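Local coordinates for protein pngf-ii (Elizabethkingia meningoseptica, PDB 4R4X) that probably removes N-linked glycans from glycoproteins, as a peptide:N-glycosidase of the PNGase F family that hydrolyses the bond between sugar and asparagine, at residues Y262-L273 and T386-Q394. Sequence-based numbering, arbitrary orientation.
Sequences YYTGLTQGVKSL and TNVMEMAGQ
The torsions of Tyr262 and selenomethionine Met389 bring them together: the tyrosine ring swings out anti to the backbone N (chi1 -157°), while Met389 runs straight through chi2 and bends at chi3 (78°). The selenomethionine chain runs counter to the tyrosine side chain and passes across its ring. Met389 SE lies over one face of the Tyr262 ring, 4.2 Å from the ring centroid and 25° off the normal, which defines a Met-aromatic contact. The bend then drops Met389 CE onto the helix backbone, 3.3 Å from Gly265 O, where glycine presents no side chain to the tight approach. Leu266 flanks the same chain, its CD2 3.6 Å from Met389 CG, and Leu273 CD1 reaches the selenium from another side.

The phenol hydroxyl is the polar end of this apolar packing. The straight Gln394 chain comes in from the opposite direction and sets OE1 at the ring's edge, in its plane. Tyr262 OH donates to Gln394 OE1 at 2.5 Å, unusually short, so the exact length is doubtful. Gln394 OE1 also accepts from Met389 N, with the donor in the carbonyl plane; two donors thus grip this one oxygen, while NE2 makes a weak bond to Gln285 O. Within segment 386-394, a type I beta turn spans Asn387 to Glu390, and Asn387 ND2 bonds Gln394 O (3.1 Å), tying the loop's ends together. At the solvent-facing margin a water bridges Val270 N and Ala392 O (2.7 Å to the latter), beside Val270 CB.

Helix 262-268 is thereby joined to the loop following strand 378-384. Phe296 meets the Tyr262 ring, and Ile216 touches both Leu266 and Val388, which also packs on Phe252 and Phe349; strands 216-222, 248-253, 343-350 and 378-384 all belong to one antiparallel sheet.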
loop_
_atom_site.group_PDB
_atom_site.type_symbol
_atom_site.label_atom_id
_atom_site.label_comp_id
_atom_site.label_asym_id
_atom_site.label_seq_id
_atom_site.Cartn_x
_atom_site.Cartn_y
_atom_site.Cartn_z
ATOM N N TYR A 262 9.635 6.786 -22.943
ATOM C CA TYR A 262 10.877 6.902 -22.213
ATOM C C TYR A 262 11.722 5.637 -22.354
ATOM O O TYR A 262 12.956 5.708 -22.264
ATOM C CB TYR A 262 10.570 7.202 -20.756
ATOM C CG TYR A 262 11.670 7.868 -19.974
ATOM C CD1 TYR A 262 12.046 9.174 -20.226
ATOM C CD2 TYR A 262 12.266 7.217 -18.923
ATOM C CE1 TYR A 262 13.033 9.797 -19.462
ATOM C CE2 TYR A 262 13.249 7.812 -18.158
ATOM C CZ TYR A 262 13.621 9.112 -18.418
ATOM O OH TYR A 262 14.582 9.708 -17.632
ATOM N N TYR A 263 11.071 4.490 -22.587
ATOM C CA TYR A 263 11.769 3.208 -22.834
ATOM C C TYR A 263 12.635 3.230 -24.098
ATOM O O TYR A 263 13.702 2.623 -24.138
ATOM C CB TYR A 263 10.767 2.041 -22.898
ATOM C CG TYR A 263 11.365 0.642 -22.888
ATOM C CD1 TYR A 263 12.136 0.204 -21.819
ATOM C CD2 TYR A 263 11.107 -0.265 -23.926
ATOM C CE1 TYR A 263 12.665 -1.077 -21.790
ATOM C CE2 TYR A 263 11.601 -1.566 -23.883
ATOM C CZ TYR A 263 12.379 -1.958 -22.819
ATOM O OH TYR A 263 12.915 -3.222 -22.744
ATOM N N THR A 264 12.194 3.949 -25.109
ATOM C CA THR A 264 13.024 4.176 -26.300
ATOM C C THR A 264 14.341 4.863 -25.910
ATOM O O THR A 264 15.413 4.454 -26.344
ATOM C CB THR A 264 12.301 5.056 -27.328
ATOM O OG1 THR A 264 10.909 4.714 -27.342
ATOM C CG2 THR A 264 12.909 4.848 -28.712
ATOM N N GLY A 265 14.246 5.890 -25.065
ATOM C CA GLY A 265 15.423 6.542 -24.516
ATOM C C GLY A 265 16.309 5.598 -23.720
ATOM O O GLY A 265 17.529 5.585 -23.891
ATOM N N LEU A 266 15.713 4.807 -22.842
ATOM C CA LEU A 266 16.498 3.887 -22.026
ATOM C C LEU A 266 17.191 2.808 -22.862
ATOM O O LEU A 266 18.350 2.474 -22.598
ATOM C CB LEU A 266 15.630 3.234 -20.960
ATOM C CG LEU A 266 15.029 4.115 -19.859
ATOM C CD1 LEU A 266 13.944 3.342 -19.152
ATOM C CD2 LEU A 266 16.084 4.535 -18.845
ATOM N N THR A 267 16.504 2.256 -23.858
ATOM C CA THR A 267 17.069 1.119 -24.592
ATOM C C THR A 267 18.008 1.540 -25.717
ATOM O O THR A 267 19.017 0.858 -25.981
ATOM C CB THR A 267 15.977 0.214 -25.194
ATOM O OG1 THR A 267 15.153 0.991 -26.039
ATOM C CG2 THR A 267 15.139 -0.427 -24.121
ATOM N N GLN A 268 17.666 2.630 -26.398
ATOM C CA GLN A 268 18.459 3.131 -27.535
ATOM C C GLN A 268 19.454 4.209 -27.136
ATOM O O GLN A 268 20.513 4.344 -27.752
ATOM C CB GLN A 268 17.566 3.740 -28.623
ATOM C CG GLN A 268 16.517 2.808 -29.182
ATOM C CD GLN A 268 17.061 1.430 -29.466
ATOM O OE1 GLN A 268 16.590 0.445 -28.889
ATOM N NE2 GLN A 268 18.086 1.350 -30.328
ATOM N N GLY A 269 19.111 4.986 -26.119
ATOM C CA GLY A 269 19.904 6.144 -25.788
ATOM C C GLY A 269 19.122 7.433 -25.783
ATOM O O GLY A 269 18.085 7.596 -26.446
ATOM N N VAL A 270 19.661 8.379 -25.032
ATOM C CA VAL A 270 18.974 9.605 -24.757
ATOM C C VAL A 270 18.638 10.373 -26.051
ATOM O O VAL A 270 17.696 11.150 -26.069
ATOM C CB VAL A 270 19.795 10.472 -23.783
ATOM C CG1 VAL A 270 20.978 11.129 -24.499
ATOM C CG2 VAL A 270 18.908 11.509 -23.132
ATOM N N LYS A 271 19.380 10.144 -27.137
ATOM C CA LYS A 271 19.106 10.868 -28.390
ATOM C C LYS A 271 17.725 10.543 -28.977
ATOM O O LYS A 271 17.185 11.329 -29.740
ATOM C CB LYS A 271 20.208 10.591 -29.428
ATOM C CG LYS A 271 20.179 11.515 -30.640
ATOM C CD LYS A 271 21.334 11.235 -31.600
ATOM C CE LYS A 271 21.325 12.181 -32.797
ATOM N NZ LYS A 271 21.222 13.608 -32.371
ATOM N N SER A 272 17.147 9.400 -28.625
ATOM C CA SER A 272 15.853 8.999 -29.156
ATOM C C SER A 272 14.698 9.822 -28.585
ATOM O O SER A 272 13.659 9.878 -29.179
ATOM C CB SER A 272 15.602 7.511 -28.898
ATOM O OG SER A 272 16.442 6.735 -29.719
ATOM N N LEU A 273 14.906 10.441 -27.427
ATOM C CA LEU A 273 13.905 11.286 -26.800
ATOM C C LEU A 273 13.735 12.602 -27.563
ATOM O O LEU A 273 14.707 13.167 -28.054
ATOM C CB LEU A 273 14.318 11.589 -25.359
ATOM C CG LEU A 273 14.452 10.364 -24.453
ATOM C CD1 LEU A 273 14.825 10.790 -23.041
ATOM C CD2 LEU A 273 13.164 9.546 -24.460
ATOM N N THR A 386 11.942 15.483 -14.358
ATOM C CA THR A 386 12.848 14.717 -13.511
ATOM C C THR A 386 13.795 13.842 -14.347
ATOM O O THR A 386 13.343 12.958 -15.089
ATOM C CB THR A 386 12.067 13.830 -12.528
ATOM O OG1 THR A 386 11.149 14.628 -11.758
ATOM C CG2 THR A 386 13.028 13.092 -11.575
ATOM N N ASN A 387 15.100 14.043 -14.199
ATOM C CA ASN A 387 16.033 13.306 -15.052
ATOM C C ASN A 387 16.490 11.984 -14.423
ATOM O O ASN A 387 17.603 11.831 -13.859
ATOM C CB ASN A 387 17.171 14.185 -15.565
ATOM C CG ASN A 387 18.035 14.745 -14.461
ATOM O OD1 ASN A 387 17.549 15.066 -13.367
ATOM N ND2 ASN A 387 19.328 14.864 -14.740
ATOM N N VAL A 388 15.581 11.023 -14.526
ATOM C CA VAL A 388 15.824 9.662 -14.104
ATOM C C VAL A 388 17.011 9.116 -14.870
ATOM O O VAL A 388 17.742 8.275 -14.339
ATOM C CB VAL A 388 14.558 8.809 -14.285
ATOM C CG1 VAL A 388 14.856 7.330 -14.509
ATOM C CG2 VAL A 388 13.635 9.006 -13.076
HETATM N N MSE A 389 17.212 9.616 -16.095
HETATM C CA MSE A 389 18.379 9.239 -16.901
HETATM C C MSE A 389 19.594 10.131 -16.652
HETATM O O MSE A 389 20.431 10.322 -17.540
HETATM C CB MSE A 389 17.944 9.207 -18.383
HETATM C CG MSE A 389 17.219 7.904 -18.675
HETATM SE SE MSE A 389 16.604 7.940 -20.559
HETATM C CE MSE A 389 18.342 7.528 -21.367
ATOM N N GLU A 390 19.695 10.656 -15.436
ATOM C CA GLU A 390 20.852 11.462 -15.004
ATOM C C GLU A 390 22.199 10.803 -15.327
ATOM O O GLU A 390 23.142 11.484 -15.737
ATOM C CB GLU A 390 20.753 11.687 -13.503
ATOM C CG GLU A 390 21.886 12.483 -12.869
ATOM C CD GLU A 390 21.800 12.493 -11.337
ATOM O OE1 GLU A 390 22.716 13.036 -10.691
ATOM O OE2 GLU A 390 20.818 11.954 -10.778
HETATM N N MSE A 391 22.299 9.511 -15.123
HETATM C CA MSE A 391 23.563 8.775 -15.372
HETATM C C MSE A 391 23.465 8.059 -16.719
HETATM O O MSE A 391 24.072 7.014 -16.935
HETATM C CB MSE A 391 23.819 7.836 -14.186
HETATM C CG MSE A 391 24.279 8.596 -12.935
HETATM SE SE MSE A 391 22.722 9.052 -11.770
HETATM C CE MSE A 391 23.790 9.974 -10.373
ATOM N N ALA A 392 22.649 8.597 -17.617
ATOM C CA ALA A 392 22.545 8.088 -18.976
ATOM C C ALA A 392 22.350 9.210 -19.979
ATOM O O ALA A 392 21.703 8.998 -21.003
ATOM C CB ALA A 392 21.406 7.090 -19.075
ATOM N N GLY A 393 22.870 10.401 -19.661
ATOM C CA GLY A 393 22.914 11.527 -20.583
ATOM C C GLY A 393 21.747 12.518 -20.571
ATOM O O GLY A 393 21.710 13.429 -21.389
ATOM N N GLN A 394 20.792 12.366 -19.655
ATOM C CA GLN A 394 19.653 13.310 -19.616
ATOM C C GLN A 394 20.003 14.507 -18.734
ATOM O O GLN A 394 20.369 14.332 -17.569
ATOM C CB GLN A 394 18.386 12.628 -19.094
ATOM C CG GLN A 394 17.133 13.489 -19.216
ATOM C CD GLN A 394 15.866 12.823 -18.681
ATOM O OE1 GLN A 394 15.897 11.786 -18.006
ATOM N NE2 GLN A 394 14.734 13.415 -19.009
HETATM O O HOH W 1 21.770 7.443 -23.182
#